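Multicopper oxidase type 1 (Nitrosomonas europaea, PDB 3G5W) probably oxidises its substrates at a type 1 blue copper and passes the electrons to a copper cluster, as a two-domain, laccase-like multicopper oxidase. Local coordinates at residues 7-12 with 48-53; 14-19 with 166-171; 139-144 with 190-195; 245-250 with 271-276; 292-297 with 308-313. All blocks are in the same frame, centred on the assembly; numbering follows the deposited sequence.

Contact 1 of 5, residues 7-12 with 48-53; sequences LSIEDT and VTNMTT
Two parallel strands of the N-terminal cupredoxin domain, 2-15 and 43-50, pair here beside the blue copper site. Thr49 N gives a nearly straight bond to Leu7 O (2.8 Å), arriving almost along the C=O axis; Ile9 N returns one to Thr49 O (2.9 Å), and Met51 N reaches Ile9 O (2.9 Å) at a more bent 136°. Ile9 is the apolar centre: its side chain crosses that of Val48 obliquely, CD1 3.9 Å from Val48 CG1, while CG2, anti to the backbone N, meets Thr52 CG2 (3.8 Å). An alanine at Ile9 would probably loosen the packing against Val48, Thr52 and the copper ligand Met117, since the branches making it would be gone. Past the paired residues the chains part, and a water bridges Asp11 N to Met51 O. Thr52 OG1, in the loop that follows the strand, hydrogen-bonds His56 NE2, a second-shell link to a copper ligand typical of a cupredoxin type 1 site.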
# COMPACT_ATOMS: atom_id res chain seq x y z
N LEU A 7 33.96 0.73 6.19
CA LEU A 7 33.25 1.43 5.13
C LEU A 7 33.69 2.88 5.03
O LEU A 7 33.85 3.55 6.04
CB LEU A 7 31.73 1.38 5.35
CG LEU A 7 30.98 0.08 5.10
CD1 LEU A 7 29.52 0.24 5.51
CD2 LEU A 7 31.07 -0.36 3.65
N SER A 8 33.86 3.36 3.80
CA SER A 8 34.01 4.78 3.55
C SER A 8 32.72 5.29 2.93
O SER A 8 31.98 4.51 2.33
CB SER A 8 35.18 5.05 2.61
OG SER A 8 34.93 4.47 1.34
N ILE A 9 32.43 6.57 3.09
CA ILE A 9 31.31 7.20 2.40
C ILE A 9 31.93 8.18 1.40
O ILE A 9 32.65 9.09 1.80
CB ILE A 9 30.37 7.96 3.37
CG1 ILE A 9 30.10 7.12 4.63
CG2 ILE A 9 29.08 8.37 2.66
CD1 ILE A 9 29.31 7.85 5.72
N GLU A 10 31.67 7.99 0.11
CA GLU A 10 32.33 8.77 -0.93
C GLU A 10 31.33 9.41 -1.89
O GLU A 10 30.33 8.80 -2.26
CB GLU A 10 33.29 7.88 -1.73
CG GLU A 10 34.38 7.21 -0.90
CD GLU A 10 35.11 6.10 -1.64
OE1 GLU A 10 35.76 5.27 -0.97
OE2 GLU A 10 35.05 6.03 -2.89
N ASP A 11 31.62 10.65 -2.31
CA ASP A 11 30.89 11.29 -3.41
C ASP A 11 31.16 10.51 -4.69
O ASP A 11 32.32 10.36 -5.11
CB ASP A 11 31.33 12.75 -3.57
CG ASP A 11 30.85 13.63 -2.43
OD1 ASP A 11 31.70 14.04 -1.61
OD2 ASP A 11 29.63 13.91 -2.35
N THR A 12 30.09 10.00 -5.29
CA THR A 12 30.19 8.99 -6.35
C THR A 12 29.15 9.21 -7.44
O THR A 12 27.98 9.47 -7.16
CB THR A 12 30.00 7.58 -5.74
OG1 THR A 12 31.00 7.36 -4.73
CG2 THR A 12 30.12 6.49 -6.80
N VAL A 48 33.16 3.25 10.15
CA VAL A 48 32.60 4.08 9.09
C VAL A 48 33.29 5.45 9.00
O VAL A 48 33.17 6.26 9.91
CB VAL A 48 31.07 4.26 9.28
CG1 VAL A 48 30.47 5.07 8.13
CG2 VAL A 48 30.39 2.91 9.38
N THR A 49 34.00 5.68 7.89
CA THR A 49 34.71 6.95 7.66
C THR A 49 34.00 7.83 6.63
O THR A 49 33.80 7.43 5.48
CB THR A 49 36.18 6.71 7.23
OG1 THR A 49 36.82 5.87 8.19
CG2 THR A 49 36.93 8.02 7.13
N ASN A 50 33.64 9.03 7.05
CA ASN A 50 32.89 9.95 6.20
C ASN A 50 33.82 10.80 5.34
O ASN A 50 34.46 11.73 5.83
CB ASN A 50 31.99 10.84 7.07
CG ASN A 50 31.11 11.78 6.26
OD1 ASN A 50 30.29 12.50 6.83
ND2 ASN A 50 31.26 11.78 4.94
N MET A 51 33.88 10.49 4.04
CA MET A 51 34.76 11.21 3.12
C MET A 51 34.00 12.20 2.22
O MET A 51 34.52 12.64 1.19
CB MET A 51 35.60 10.23 2.30
CG MET A 51 36.47 9.31 3.15
SD MET A 51 37.99 10.08 3.75
CE MET A 51 37.50 10.96 5.22
N THR A 52 32.78 12.55 2.63
CA THR A 52 31.98 13.54 1.92
C THR A 52 32.01 14.86 2.70
O THR A 52 32.76 14.99 3.67
CB THR A 52 30.52 13.09 1.75
OG1 THR A 52 29.83 13.17 3.00
CG2 THR A 52 30.44 11.65 1.21
N THR A 53 31.18 15.81 2.29
CA THR A 53 31.13 17.13 2.94
C THR A 53 29.83 17.36 3.72
O THR A 53 29.56 18.46 4.19
CB THR A 53 31.35 18.26 1.91
OG1 THR A 53 30.32 18.22 0.92
CG2 THR A 53 32.72 18.10 1.23
O HOH W 1 36.50 3.34 7.83
O HOH W 2 34.25 11.78 -1.25
O HOH W 3 28.92 15.39 -0.22

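Contact 2 of 5, residues 14-19 with 166-171; sequences IVLVGK and YYTINA
The Tyr166 ring is met at its edge, near its plane, by Val17 CG2, which sits evenly between two ring carbons, 3.8 Å from Tyr166 CD1 and 3.8 Å from Tyr166 CE1. Leu16 approaches the same residue at its root, with CD1 placed 3.8 Å from Tyr166 CB and oblique to the ring. CG of Tyr166 stands anti to its carbonyl carbon (chi1 -71°), which carries the ring past Leu16 to Val17. The other branch of Leu16, CD2, turns to Thr168 CG2 (4.1 Å) and to the carbonyl Ala171 O (3.6 Å). The side chains of Leu16 and Thr168 cross at about a right angle. Thr168 OG1 is engaged by Trp146 NE1, leaving its methyl for Leu16. At the far end Ile14 CD1 reaches the methyl Ala171 CB (4.0 Å). A water lies between the two chains within hydrogen-bonding range of both carbonyls, Val15 O (3.2 Å) and Ala171 O (2.6 Å). Val15 O also takes a bond from Lys172 NZ. With no direct hydrogen bond, the corner at Leu16 joins the first cupredoxin domain to edge strand 166-169 of the second by apolar burial, the seam carbonyls turning to water and Lys172.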
# COMPACT_ATOMS: atom_id res chain seq x y z
N ILE A 14 26.93 7.57 -10.35
CA ILE A 14 26.38 6.33 -10.91
C ILE A 14 25.48 6.66 -12.10
O ILE A 14 25.07 7.81 -12.27
CB ILE A 14 25.61 5.47 -9.85
CG1 ILE A 14 24.32 6.17 -9.39
CG2 ILE A 14 26.52 5.09 -8.67
CD1 ILE A 14 23.37 5.25 -8.58
N VAL A 15 25.20 5.65 -12.92
CA VAL A 15 24.32 5.80 -14.07
C VAL A 15 23.16 4.81 -13.93
O VAL A 15 23.38 3.60 -13.84
CB VAL A 15 25.08 5.55 -15.41
CG1 VAL A 15 24.12 5.60 -16.59
CG2 VAL A 15 26.21 6.56 -15.59
N LEU A 16 21.94 5.34 -13.89
CA LEU A 16 20.76 4.49 -13.70
C LEU A 16 20.43 3.72 -14.98
O LEU A 16 20.31 2.49 -14.97
CB LEU A 16 19.56 5.33 -13.24
CG LEU A 16 19.70 6.21 -12.00
CD1 LEU A 16 18.35 6.85 -11.66
CD2 LEU A 16 20.24 5.43 -10.79
N VAL A 17 20.28 4.46 -16.08
CA VAL A 17 20.02 3.92 -17.41
C VAL A 17 20.50 4.94 -18.41
O VAL A 17 20.52 6.13 -18.11
CB VAL A 17 18.52 3.77 -17.77
CG1 VAL A 17 18.18 2.34 -18.18
CG2 VAL A 17 17.61 4.38 -16.72
N GLY A 18 20.84 4.48 -19.62
CA GLY A 18 21.23 5.37 -20.71
C GLY A 18 22.20 6.43 -20.25
O GLY A 18 23.27 6.12 -19.73
N LYS A 19 21.80 7.69 -20.43
CA LYS A 19 22.62 8.84 -20.03
C LYS A 19 22.18 9.47 -18.70
O LYS A 19 22.70 10.52 -18.29
CB LYS A 19 22.62 9.89 -21.16
CG LYS A 19 23.47 9.49 -22.35
CD LYS A 19 23.24 10.38 -23.57
CE LYS A 19 24.24 10.04 -24.67
NZ LYS A 19 23.74 10.40 -26.03
N TYR A 166 12.48 8.06 -12.34
CA TYR A 166 13.28 6.85 -12.56
C TYR A 166 13.10 5.85 -11.43
O TYR A 166 12.99 6.23 -10.26
CB TYR A 166 14.77 7.16 -12.81
CG TYR A 166 15.02 7.81 -14.15
CD1 TYR A 166 15.40 7.05 -15.26
CD2 TYR A 166 14.85 9.19 -14.31
CE1 TYR A 166 15.61 7.65 -16.50
CE2 TYR A 166 15.06 9.80 -15.54
CZ TYR A 166 15.44 9.03 -16.63
OH TYR A 166 15.64 9.63 -17.84
N TYR A 167 13.07 4.57 -11.79
CA TYR A 167 12.80 3.48 -10.85
C TYR A 167 13.79 2.35 -11.12
O TYR A 167 14.01 1.98 -12.26
CB TYR A 167 11.34 3.01 -11.02
CG TYR A 167 10.41 4.19 -11.00
CD1 TYR A 167 9.95 4.72 -9.79
CD2 TYR A 167 10.05 4.84 -12.18
CE1 TYR A 167 9.13 5.84 -9.75
CE2 TYR A 167 9.23 5.97 -12.16
CZ TYR A 167 8.77 6.45 -10.94
OH TYR A 167 7.96 7.56 -10.90
N THR A 168 14.40 1.83 -10.06
CA THR A 168 15.52 0.91 -10.23
C THR A 168 15.43 -0.36 -9.38
O THR A 168 14.81 -0.36 -8.32
CB THR A 168 16.89 1.61 -9.94
OG1 THR A 168 16.94 2.05 -8.57
CG2 THR A 168 17.14 2.81 -10.87
N ILE A 169 16.02 -1.44 -9.89
CA ILE A 169 16.40 -2.61 -9.07
C ILE A 169 17.92 -2.54 -8.94
O ILE A 169 18.63 -2.53 -9.95
CB ILE A 169 16.05 -3.97 -9.73
CG1 ILE A 169 14.56 -4.05 -10.10
CG2 ILE A 169 16.46 -5.13 -8.80
CD1 ILE A 169 14.20 -5.28 -10.96
N ASN A 170 18.41 -2.45 -7.70
CA ASN A 170 19.86 -2.31 -7.43
C ASN A 170 20.50 -1.20 -8.27
O ASN A 170 21.57 -1.38 -8.88
CB ASN A 170 20.59 -3.65 -7.62
CG ASN A 170 20.04 -4.74 -6.70
OD1 ASN A 170 19.34 -4.45 -5.73
ND2 ASN A 170 20.34 -6.00 -7.02
N ALA A 171 19.81 -0.06 -8.31
CA ALA A 171 20.31 1.16 -8.96
C ALA A 171 20.44 1.11 -10.48
O ALA A 171 21.10 1.98 -11.06
CB ALA A 171 21.63 1.63 -8.31
O HOH W 4 23.69 2.39 -10.90

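Contact 3 of 5, residues 139-144 with 190-195; sequences YILMLS and LRLIGA
The strands of 139-144 and 190-194 run parallel, their axes 4.7 Å apart at the closest, and exchange four backbone hydrogen bonds, from Arg191 N to Tyr139 O (2.7 Å) through Leu143 N to Ile193 O (2.9 Å, 174°). One face carries Ile140, Met142, Arg191 and Ile193. There Ile193 CD1 lies between neighbours, 4.0 Å from Met142 CG and 4.1 Å from Ile140 CG2, all three side chains running alongside and pointing the same way. The bend of Met142 at its last torsion (chi3 76°) brings CE back over Ile193 too. Arg191 stays extended from CG to NE, and its CB passes 3.4 Å from Tyr139 O; its buried charge is met by a salt bridge to Asp138. On the opposite face Leu141 CG touches Leu192 CD2 (3.8 Å), and Leu190 CD2 rests on Tyr139 CB. Thr99 and Trp101 of the first domain cover Ile193. These are neighbouring central strands of the second cupredoxin domain, one face turned inward to its own core and the other to the domain interface.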
# COMPACT_ATOMS: atom_id res chain seq x y z
N TYR A 139 18.80 -14.32 -4.39
CA TYR A 139 18.87 -13.03 -5.10
C TYR A 139 18.41 -11.86 -4.23
O TYR A 139 17.39 -11.96 -3.55
CB TYR A 139 17.98 -13.07 -6.35
CG TYR A 139 18.45 -14.00 -7.43
CD1 TYR A 139 19.12 -13.52 -8.55
CD2 TYR A 139 18.23 -15.38 -7.33
CE1 TYR A 139 19.58 -14.38 -9.55
CE2 TYR A 139 18.68 -16.25 -8.33
CZ TYR A 139 19.35 -15.75 -9.42
OH TYR A 139 19.79 -16.61 -10.40
N ILE A 140 19.13 -10.74 -4.30
CA ILE A 140 18.76 -9.53 -3.57
C ILE A 140 18.29 -8.49 -4.58
O ILE A 140 19.02 -8.17 -5.52
CB ILE A 140 19.95 -8.97 -2.75
CG1 ILE A 140 20.36 -9.97 -1.65
CG2 ILE A 140 19.62 -7.59 -2.14
CD1 ILE A 140 21.70 -9.68 -1.00
N LEU A 141 17.05 -8.02 -4.43
CA LEU A 141 16.51 -6.94 -5.27
C LEU A 141 16.11 -5.75 -4.41
O LEU A 141 15.09 -5.80 -3.70
CB LEU A 141 15.30 -7.38 -6.11
CG LEU A 141 15.00 -8.72 -6.80
CD1 LEU A 141 14.38 -8.45 -8.18
CD2 LEU A 141 16.13 -9.71 -6.91
N MET A 142 16.89 -4.68 -4.49
CA MET A 142 16.60 -3.45 -3.75
C MET A 142 15.91 -2.44 -4.66
O MET A 142 16.44 -2.07 -5.70
CB MET A 142 17.89 -2.87 -3.16
CG MET A 142 18.66 -3.88 -2.28
SD MET A 142 20.03 -3.19 -1.33
CE MET A 142 19.13 -2.36 -0.02
N LEU A 143 14.71 -2.02 -4.25
CA LEU A 143 13.84 -1.20 -5.10
C LEU A 143 13.92 0.26 -4.68
O LEU A 143 13.75 0.57 -3.50
CB LEU A 143 12.39 -1.69 -4.99
CG LEU A 143 12.19 -3.21 -5.14
CD1 LEU A 143 10.76 -3.61 -4.78
CD2 LEU A 143 12.56 -3.66 -6.56
N SER A 144 14.18 1.13 -5.65
CA SER A 144 14.37 2.56 -5.38
C SER A 144 13.64 3.44 -6.38
O SER A 144 13.45 3.04 -7.53
CB SER A 144 15.85 2.92 -5.41
OG SER A 144 16.53 2.35 -4.31
N LEU A 190 13.91 -14.72 -3.83
CA LEU A 190 14.05 -13.30 -4.11
C LEU A 190 13.87 -12.49 -2.84
O LEU A 190 12.78 -12.47 -2.24
CB LEU A 190 13.05 -12.83 -5.17
CG LEU A 190 12.88 -13.64 -6.47
CD1 LEU A 190 11.76 -13.02 -7.31
CD2 LEU A 190 14.19 -13.72 -7.26
N ARG A 191 14.93 -11.82 -2.42
CA ARG A 191 14.89 -11.00 -1.22
C ARG A 191 14.58 -9.56 -1.64
O ARG A 191 15.46 -8.83 -2.11
CB ARG A 191 16.20 -11.11 -0.45
CG ARG A 191 16.58 -12.55 -0.05
CD ARG A 191 17.93 -12.59 0.67
NE ARG A 191 18.32 -13.95 1.07
CZ ARG A 191 18.34 -14.39 2.33
NH1 ARG A 191 17.97 -13.61 3.34
NH2 ARG A 191 18.75 -15.64 2.58
N LEU A 192 13.30 -9.17 -1.53
CA LEU A 192 12.85 -7.86 -1.98
C LEU A 192 12.99 -6.87 -0.84
O LEU A 192 12.52 -7.12 0.27
CB LEU A 192 11.38 -7.91 -2.44
CG LEU A 192 10.95 -8.99 -3.45
CD1 LEU A 192 9.46 -8.86 -3.75
CD2 LEU A 192 11.77 -8.91 -4.74
N ILE A 193 13.65 -5.74 -1.11
CA ILE A 193 13.85 -4.71 -0.10
C ILE A 193 13.28 -3.39 -0.60
O ILE A 193 13.64 -2.92 -1.68
CB ILE A 193 15.35 -4.56 0.30
CG1 ILE A 193 15.94 -5.93 0.71
CG2 ILE A 193 15.50 -3.54 1.45
CD1 ILE A 193 17.46 -5.96 0.92
N GLY A 194 12.35 -2.82 0.16
CA GLY A 194 11.71 -1.56 -0.18
C GLY A 194 12.58 -0.39 0.26
O GLY A 194 12.35 0.20 1.31
N ALA A 195 13.59 -0.08 -0.54
CA ALA A 195 14.54 0.97 -0.21
C ALA A 195 14.00 2.35 -0.59
O ALA A 195 14.54 3.38 -0.15
CB ALA A 195 15.89 0.70 -0.90
O HOH W 5 16.15 4.44 -2.41

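Contact 4 of 5, residues 245-250 with 271-276; sequences PGLWMI and TIEYEE
From CB to its hydroxyl, Tyr274 runs along residues 245-248; strands 247-252 and 269-274 are antiparallel neighbours in the sheet of the second cupredoxin domain that faces a second subunit. CB lies 3.8 Å from Gly246 O, the carbonyl that takes a weak hydrogen bond from Tyr274 N. CG and CD1 pass beneath Pro245, whose CA sits over one ring face, 3.4 Å from the centroid of the Tyr274 ring in a CH-pi contact. The proline ring slides along the same side of the rim, Pro245 CG 3.8 Å from Tyr274 CD1. Across the ring, CD2 meets Gly246 O and CE2 meets Trp248 NE1 (3.6 Å). Trp248 and Tyr274 are rim to rim, their planes 74° apart, neither over the other's face. Tyr274 OH is hydrogen-bonded to the backbone N of Asn244, and Trp248 NE1 to its carbonyl O. Beyond Gly246, Trp248 and Ile272 form a hydrogen-bonded pair (Ile272 N to Trp248 O 2.7 Å, Trp248 N to Ile272 O 3.0 Å). On the face of Leu247 and Met249, Met249 SD touches Thr271 CG2 (3.6 Å). Trp69 of the second subunit packs on Leu247 and Trp248. An extended Gly246 leaves the indole room: a CB there would come 2.9 Å from Trp248 CZ2. Backbone bonds thus set the register, while aromatic rims, a CH-pi contact and bonded NH and OH groups fix the rings.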
# COMPACT_ATOMS: atom_id res chain seq x y z
N PRO A 245 9.74 -24.03 -17.70
CA PRO A 245 10.65 -23.40 -18.67
C PRO A 245 10.01 -22.43 -19.65
O PRO A 245 8.99 -22.75 -20.29
CB PRO A 245 11.28 -24.60 -19.39
CG PRO A 245 11.25 -25.69 -18.36
CD PRO A 245 9.91 -25.50 -17.69
N GLY A 246 10.61 -21.25 -19.74
CA GLY A 246 10.19 -20.19 -20.65
C GLY A 246 11.00 -18.92 -20.40
O GLY A 246 12.01 -18.95 -19.70
N LEU A 247 10.56 -17.82 -21.00
CA LEU A 247 11.10 -16.49 -20.70
C LEU A 247 9.98 -15.72 -20.02
O LEU A 247 8.88 -15.57 -20.57
CB LEU A 247 11.58 -15.79 -21.98
CG LEU A 247 12.67 -16.52 -22.78
CD1 LEU A 247 13.02 -15.77 -24.05
CD2 LEU A 247 13.94 -16.77 -21.94
N TRP A 248 10.25 -15.24 -18.80
CA TRP A 248 9.21 -14.76 -17.90
C TRP A 248 9.52 -13.39 -17.33
O TRP A 248 10.57 -13.18 -16.74
CB TRP A 248 9.02 -15.73 -16.75
CG TRP A 248 8.74 -17.14 -17.16
CD1 TRP A 248 9.60 -18.21 -17.10
CD2 TRP A 248 7.52 -17.64 -17.71
NE1 TRP A 248 8.97 -19.34 -17.56
CE2 TRP A 248 7.69 -19.02 -17.94
CE3 TRP A 248 6.28 -17.05 -18.01
CZ2 TRP A 248 6.68 -19.83 -18.48
CZ3 TRP A 248 5.27 -17.86 -18.54
CH2 TRP A 248 5.47 -19.23 -18.76
N MET A 249 8.58 -12.46 -17.48
CA MET A 249 8.74 -11.13 -16.91
C MET A 249 8.61 -11.16 -15.40
O MET A 249 7.79 -11.89 -14.85
CB MET A 249 7.68 -10.16 -17.46
CG MET A 249 7.72 -9.94 -18.96
SD MET A 249 9.31 -9.42 -19.66
CE MET A 249 9.68 -7.97 -18.68
N ILE A 250 9.44 -10.36 -14.75
CA ILE A 250 9.18 -9.93 -13.38
C ILE A 250 9.29 -8.40 -13.38
O ILE A 250 10.26 -7.85 -13.89
CB ILE A 250 10.12 -10.61 -12.34
CG1 ILE A 250 10.22 -9.78 -11.06
CG2 ILE A 250 11.49 -10.89 -12.92
CD1 ILE A 250 10.79 -10.55 -9.90
N THR A 271 13.77 -10.13 -16.54
CA THR A 271 13.20 -11.41 -16.96
C THR A 271 13.84 -12.57 -16.21
O THR A 271 14.95 -12.45 -15.69
CB THR A 271 13.35 -11.66 -18.48
OG1 THR A 271 14.73 -11.81 -18.81
CG2 THR A 271 12.76 -10.51 -19.28
N ILE A 272 13.12 -13.69 -16.17
CA ILE A 272 13.68 -14.98 -15.77
C ILE A 272 13.91 -15.79 -17.04
O ILE A 272 12.97 -15.99 -17.82
CB ILE A 272 12.71 -15.75 -14.84
CG1 ILE A 272 12.53 -15.01 -13.50
CG2 ILE A 272 13.19 -17.19 -14.62
CD1 ILE A 272 11.29 -15.46 -12.72
N GLU A 273 15.14 -16.24 -17.25
CA GLU A 273 15.52 -17.04 -18.43
C GLU A 273 15.87 -18.48 -18.03
O GLU A 273 16.81 -18.70 -17.27
CB GLU A 273 16.75 -16.43 -19.13
CG GLU A 273 16.57 -15.02 -19.68
CD GLU A 273 17.85 -14.41 -20.22
OE1 GLU A 273 17.77 -13.37 -20.91
OE2 GLU A 273 18.95 -14.96 -19.97
N TYR A 274 15.11 -19.46 -18.54
CA TYR A 274 15.47 -20.87 -18.35
C TYR A 274 16.44 -21.32 -19.43
O TYR A 274 16.25 -21.02 -20.62
CB TYR A 274 14.24 -21.75 -18.46
CG TYR A 274 13.34 -21.81 -17.26
CD1 TYR A 274 13.21 -23.00 -16.54
CD2 TYR A 274 12.56 -20.71 -16.88
CE1 TYR A 274 12.36 -23.09 -15.47
CE2 TYR A 274 11.69 -20.80 -15.80
CZ TYR A 274 11.60 -22.00 -15.10
OH TYR A 274 10.75 -22.14 -14.05
N GLU A 275 17.47 -22.05 -19.04
CA GLU A 275 18.45 -22.51 -20.02
C GLU A 275 17.84 -23.48 -21.03
O GLU A 275 18.31 -23.57 -22.16
CB GLU A 275 19.70 -23.09 -19.36
CG GLU A 275 19.49 -24.27 -18.45
CD GLU A 275 20.81 -24.86 -17.97
OE1 GLU A 275 21.63 -24.12 -17.37
OE2 GLU A 275 21.01 -26.08 -18.17
N GLU A 276 16.77 -24.18 -20.63
CA GLU A 276 16.07 -25.13 -21.50
C GLU A 276 15.50 -24.49 -22.78
O GLU A 276 15.54 -25.12 -23.84
CB GLU A 276 14.95 -25.85 -20.73
CG GLU A 276 15.44 -26.89 -19.72
CD GLU A 276 15.75 -26.32 -18.33
OE1 GLU A 276 16.15 -27.10 -17.45
OE2 GLU A 276 15.60 -25.10 -18.12

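Contact 5 of 5, residues 292-297 with 308-313; sequences VPDFYY and HNSKVF
An aromatic cluster of Phe295, Tyr297 and Phe313 joins two loops near the C-terminus, the first folded by a type II turn (292-295) and a type I turn (294-297). The tight part is an edge-to-face pair: Phe313 sets its edge on the face of Tyr297, CE2 3.4 Å from Tyr297 CZ, with centroids 4.9 Å apart and planes at 68°. Phe313 CZ also meets Phe295 O (3.1 Å) near its own ring plane, while Phe295 CD2 lies 3.9 Å from Phe313 CE1. An alanine at Tyr297 would probably leave the Phe313 edge without its facing ring and cost the hydroxyl bond to Ala33 O. The looser side is polar and watered. Two waters lie between Asp294 OD2 and Ser310 OG, which are themselves 4.4 Å apart, and Asp294 OD2 also bonds Ser300. At the rim Val292 and Val312 meet tip to tip. Ser310 OG accepts from Val312 N (3.0 Å), closing an ST turn.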
# COMPACT_ATOMS: atom_id res chain seq x y z
N VAL A 292 25.85 -9.86 -16.95
CA VAL A 292 26.71 -9.47 -15.84
C VAL A 292 26.38 -10.31 -14.60
O VAL A 292 25.31 -10.14 -14.01
CB VAL A 292 26.61 -7.95 -15.53
CG1 VAL A 292 27.51 -7.59 -14.35
CG2 VAL A 292 26.98 -7.11 -16.76
N PRO A 293 27.28 -11.25 -14.22
CA PRO A 293 27.06 -12.01 -12.98
C PRO A 293 27.17 -11.14 -11.73
O PRO A 293 27.84 -10.10 -11.76
CB PRO A 293 28.20 -13.05 -13.00
CG PRO A 293 28.66 -13.10 -14.43
CD PRO A 293 28.51 -11.69 -14.91
N ASP A 294 26.48 -11.56 -10.67
CA ASP A 294 26.49 -10.90 -9.36
C ASP A 294 25.72 -9.56 -9.26
O ASP A 294 25.91 -8.81 -8.30
CB ASP A 294 27.93 -10.73 -8.84
CG ASP A 294 28.04 -10.95 -7.33
OD1 ASP A 294 27.15 -11.60 -6.74
OD2 ASP A 294 29.04 -10.49 -6.74
N PHE A 295 24.86 -9.27 -10.24
CA PHE A 295 24.04 -8.06 -10.22
C PHE A 295 22.97 -8.09 -9.11
O PHE A 295 22.44 -7.04 -8.71
CB PHE A 295 23.41 -7.79 -11.59
CG PHE A 295 22.51 -6.58 -11.61
CD1 PHE A 295 21.12 -6.72 -11.54
CD2 PHE A 295 23.06 -5.30 -11.65
CE1 PHE A 295 20.29 -5.60 -11.53
CE2 PHE A 295 22.24 -4.17 -11.63
CZ PHE A 295 20.85 -4.33 -11.57
N TYR A 296 22.65 -9.29 -8.63
CA TYR A 296 21.74 -9.44 -7.49
C TYR A 296 22.50 -10.02 -6.29
O TYR A 296 21.90 -10.56 -5.36
CB TYR A 296 20.52 -10.32 -7.86
CG TYR A 296 19.78 -9.80 -9.06
CD1 TYR A 296 18.89 -8.73 -8.94
CD2 TYR A 296 19.97 -10.35 -10.33
CE1 TYR A 296 18.21 -8.22 -10.05
CE2 TYR A 296 19.30 -9.86 -11.44
CZ TYR A 296 18.42 -8.79 -11.29
OH TYR A 296 17.76 -8.28 -12.36
N TYR A 297 23.83 -9.88 -6.32
CA TYR A 297 24.71 -10.46 -5.31
C TYR A 297 24.57 -11.98 -5.23
O TYR A 297 24.93 -12.58 -4.23
CB TYR A 297 24.46 -9.85 -3.92
CG TYR A 297 25.18 -8.55 -3.64
CD1 TYR A 297 26.57 -8.44 -3.81
CD2 TYR A 297 24.49 -7.44 -3.17
CE1 TYR A 297 27.23 -7.24 -3.54
CE2 TYR A 297 25.14 -6.24 -2.89
CZ TYR A 297 26.52 -6.15 -3.07
OH TYR A 297 27.17 -4.96 -2.81
N HIS A 308 31.26 -8.09 1.15
CA HIS A 308 31.62 -8.23 -0.26
C HIS A 308 31.40 -6.94 -1.03
O HIS A 308 30.26 -6.50 -1.22
CB HIS A 308 30.85 -9.41 -0.89
CG HIS A 308 31.11 -10.72 -0.22
ND1 HIS A 308 32.23 -11.48 -0.49
CD2 HIS A 308 30.42 -11.38 0.74
CE1 HIS A 308 32.21 -12.56 0.26
NE2 HIS A 308 31.13 -12.53 1.02
N ASN A 309 32.50 -6.33 -1.47
CA ASN A 309 32.44 -5.22 -2.42
C ASN A 309 32.26 -5.79 -3.81
O ASN A 309 32.56 -6.96 -4.04
CB ASN A 309 33.73 -4.40 -2.38
CG ASN A 309 34.01 -3.81 -1.02
OD1 ASN A 309 33.11 -3.29 -0.36
ND2 ASN A 309 35.26 -3.90 -0.59
N SER A 310 31.78 -4.97 -4.74
CA SER A 310 31.62 -5.43 -6.11
C SER A 310 31.86 -4.33 -7.12
O SER A 310 31.29 -3.25 -7.01
CB SER A 310 30.23 -6.01 -6.35
OG SER A 310 30.09 -6.35 -7.72
N LYS A 311 32.68 -4.64 -8.13
CA LYS A 311 32.93 -3.73 -9.24
C LYS A 311 31.68 -3.52 -10.10
O LYS A 311 31.58 -2.54 -10.83
CB LYS A 311 34.10 -4.23 -10.10
CG LYS A 311 35.46 -4.22 -9.41
CD LYS A 311 36.56 -4.69 -10.36
CE LYS A 311 37.91 -4.85 -9.66
NZ LYS A 311 38.72 -3.60 -9.69
N VAL A 312 30.74 -4.45 -10.01
CA VAL A 312 29.45 -4.32 -10.70
C VAL A 312 28.69 -3.06 -10.25
O VAL A 312 28.07 -2.38 -11.08
CB VAL A 312 28.56 -5.58 -10.50
CG1 VAL A 312 27.17 -5.40 -11.14
CG2 VAL A 312 29.26 -6.84 -11.05
N PHE A 313 28.75 -2.77 -8.96
CA PHE A 313 28.01 -1.64 -8.37
C PHE A 313 28.83 -0.36 -8.17
O PHE A 313 28.29 0.67 -7.76
CB PHE A 313 27.39 -2.06 -7.03
CG PHE A 313 26.47 -3.24 -7.13
CD1 PHE A 313 25.46 -3.27 -8.08
CD2 PHE A 313 26.61 -4.31 -6.26
CE1 PHE A 313 24.59 -4.36 -8.17
CE2 PHE A 313 25.74 -5.42 -6.34
CZ PHE A 313 24.74 -5.43 -7.31
O HOH W 6 31.00 -8.98 -7.77
O HOH W 7 27.87 -7.82 -6.79

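How the contacts relate
Along the chain, contact 1 closes before contact 3 opens, followed by contact 4 and contact 5, while contact 2 crosses both contact 1 and contact 3. Contacts 1 and 2 share strand 2-15, and their centres lie 21 Å apart. Contacts 2 and 3 meet in one sheet, where strands 166-169 and 137-146 are neighbours and Thr168 N bonds Ser144 O. Asn170 and Tyr296 tie contacts 2, 3 and 5 together, with centres 14 or 15 Å apart. Contact 4 touches contact 3 through Leu190 and Ile250; its centre is 39 Å from that of contact 1, the two lying on opposite sides of the chain's centre. The central group thus joins the two cupredoxin domains, with the blue copper end and the subunit-facing end farthest apart.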